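PDB 6LSU: intracellular protein transport protein USO1, which tethers transport vesicles as a homodimer with globular heads and a coiled-coil tail, and is required for protein transport from the ER to the Golgi complex. Local coordinates for residues Leu169-Met174 and Ile211-Ala216. Sequence-based numbering, arbitrary orientation.
Sequences LLEAVM and ILLLMA
Leu170 meets the branched end of Leu213, its CB lying 3.9 Å from CD1 of Leu213, while its own CD1 packs against CD2 of that leucine. In Leu213, chi1 of 172° places CG anti to the backbone N, beside the carbonyl carbon, and the methyls beyond it come nearer to the helix of residues 169-174; Trp155, in a loop, touches both leucines. One arm of the fork also reaches the backbone, with CD1 of Leu213 3.9 Å from N of Glu171.

The aliphatic part of Glu171 crosses Leu213 obliquely, CG resting 3.9 Å from CB of Leu213. Beyond CG the chain runs extended (chi2 176°) and carries the carboxylate to Leu212, where OE1 sits 3.3 Å from CB. The polar end is buried, but OE1 is hydrogen-bonded to OG of Ser110 in helix 103-112, which also packs against Leu212, and OE2 lies close to OE1 of Glu209, a proximity of like charges that might raise the proton affinity of one of the two acids.

Met174 closes the interface: its CB stands 4.0 Å from CB of Ala216, and its CG lies 4.2 Å from CD1 of Leu213. Its CE reaches to 3.6 Å from the carbonyl O of Ala216, an oxygen hydrogen-bonded by Arg182 of helix 178-187.

The segment axes come within 9.7 Å, their directions 28° apart; the two roughly parallel helices, of ARM 2 and ARM 3, meet mostly through apolar side chains, as successive repeats do in the armadillo-type superhelix of the globular head.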
loop_
_atom_site.group_PDB
_atom_site.type_symbol
_atom_site.label_atom_id
_atom_site.label_comp_id
_atom_site.label_asym_id
_atom_site.label_seq_id
_atom_site.Cartn_x
_atom_site.Cartn_y
_atom_site.Cartn_z
ATOM N N LEU A 169 -5.932 32.338 -3.996
ATOM C CA LEU A 169 -5.797 32.674 -5.439
ATOM C C LEU A 169 -4.653 31.849 -6.027
ATOM O O LEU A 169 -4.842 31.247 -7.094
ATOM C CB LEU A 169 -5.581 34.179 -5.640
ATOM C CG LEU A 169 -5.590 34.649 -7.096
ATOM C CD1 LEU A 169 -6.867 34.226 -7.811
ATOM C CD2 LEU A 169 -5.407 36.156 -7.162
ATOM N N LEU A 170 -3.540 31.772 -5.310
ATOM C CA LEU A 170 -2.376 30.923 -5.682
ATOM C C LEU A 170 -2.732 29.440 -5.756
ATOM O O LEU A 170 -2.157 28.747 -6.636
ATOM C CB LEU A 170 -1.271 31.152 -4.653
ATOM C CG LEU A 170 -0.552 32.477 -4.876
ATOM C CD1 LEU A 170 0.534 32.673 -3.831
ATOM C CD2 LEU A 170 0.030 32.534 -6.300
ATOM N N GLU A 171 -3.579 28.955 -4.845
ATOM C CA GLU A 171 -4.068 27.558 -4.915
ATOM C C GLU A 171 -4.851 27.400 -6.226
ATOM O O GLU A 171 -4.746 26.376 -6.841
ATOM C CB GLU A 171 -4.976 27.191 -3.729
ATOM C CG GLU A 171 -4.292 26.867 -2.426
ATOM C CD GLU A 171 -5.360 26.627 -1.348
ATOM O OE1 GLU A 171 -5.757 25.446 -1.126
ATOM O OE2 GLU A 171 -5.881 27.615 -0.782
ATOM N N ALA A 172 -5.679 28.365 -6.586
ATOM C CA ALA A 172 -6.501 28.312 -7.818
ATOM C C ALA A 172 -5.603 28.206 -9.053
ATOM O O ALA A 172 -5.847 27.338 -9.921
ATOM C CB ALA A 172 -7.389 29.509 -7.871
ATOM N N VAL A 173 -4.533 29.001 -9.116
ATOM C CA VAL A 173 -3.647 28.958 -10.311
ATOM C C VAL A 173 -2.796 27.677 -10.248
ATOM O O VAL A 173 -2.505 27.141 -11.316
ATOM C CB VAL A 173 -2.831 30.253 -10.484
ATOM C CG1 VAL A 173 -3.711 31.475 -10.231
ATOM C CG2 VAL A 173 -1.587 30.286 -9.643
ATOM N N MET A 174 -2.438 27.165 -9.061
ATOM C CA MET A 174 -1.630 25.910 -8.951
ATOM C C MET A 174 -2.464 24.690 -9.391
ATOM O O MET A 174 -1.893 23.750 -9.938
ATOM C CB MET A 174 -1.110 25.629 -7.544
ATOM C CG MET A 174 0.089 26.431 -7.129
ATOM S SD MET A 174 1.617 26.225 -8.099
ATOM C CE MET A 174 1.773 24.461 -8.256
ATOM N N ILE A 211 -0.984 25.055 4.469
ATOM C CA ILE A 211 -0.618 23.602 4.369
ATOM C C ILE A 211 -1.030 23.061 3.005
ATOM O O ILE A 211 -0.204 22.399 2.374
ATOM C CB ILE A 211 -1.269 22.790 5.510
ATOM C CG1 ILE A 211 -0.891 23.370 6.873
ATOM C CG2 ILE A 211 -0.829 21.316 5.407
ATOM C CD1 ILE A 211 -1.643 22.782 8.011
ATOM N N LEU A 212 -2.240 23.408 2.533
ATOM C CA LEU A 212 -2.803 23.048 1.213
ATOM C C LEU A 212 -1.927 23.634 0.103
ATOM O O LEU A 212 -1.654 22.873 -0.835
ATOM C CB LEU A 212 -4.250 23.524 1.129
ATOM C CG LEU A 212 -5.188 22.805 2.093
ATOM C CD1 LEU A 212 -6.611 23.275 1.966
ATOM C CD2 LEU A 212 -5.120 21.300 1.852
ATOM N N LEU A 213 -1.499 24.901 0.192
ATOM C CA LEU A 213 -0.758 25.557 -0.921
ATOM C C LEU A 213 0.629 24.907 -0.906
ATOM O O LEU A 213 1.196 24.543 -1.984
ATOM C CB LEU A 213 -0.739 27.078 -0.732
ATOM C CG LEU A 213 0.151 27.866 -1.698
ATOM C CD1 LEU A 213 -0.298 27.676 -3.128
ATOM C CD2 LEU A 213 0.198 29.368 -1.380
ATOM N N LEU A 214 1.153 24.678 0.295
ATOM C CA LEU A 214 2.466 24.009 0.374
ATOM C C LEU A 214 2.363 22.617 -0.266
ATOM O O LEU A 214 3.283 22.236 -0.998
ATOM C CB LEU A 214 2.874 23.981 1.841
ATOM C CG LEU A 214 3.479 25.291 2.323
ATOM C CD1 LEU A 214 3.483 25.360 3.837
ATOM C CD2 LEU A 214 4.899 25.442 1.779
ATOM N N MET A 215 1.273 21.874 -0.016
ATOM C CA MET A 215 1.092 20.551 -0.652
ATOM C C MET A 215 1.198 20.700 -2.173
ATOM O O MET A 215 1.894 19.867 -2.783
ATOM C CB MET A 215 -0.273 19.943 -0.331
ATOM C CG MET A 215 -0.356 19.251 1.015
ATOM S SD MET A 215 -2.081 18.860 1.401
ATOM C CE MET A 215 -2.390 17.889 -0.073
ATOM N N ALA A 216 0.492 21.658 -2.757
ATOM C CA ALA A 216 0.406 21.935 -4.209
ATOM C C ALA A 216 1.767 22.257 -4.768
ATOM O O ALA A 216 2.082 21.798 -5.835
ATOM C CB ALA A 216 -0.495 23.106 -4.473
#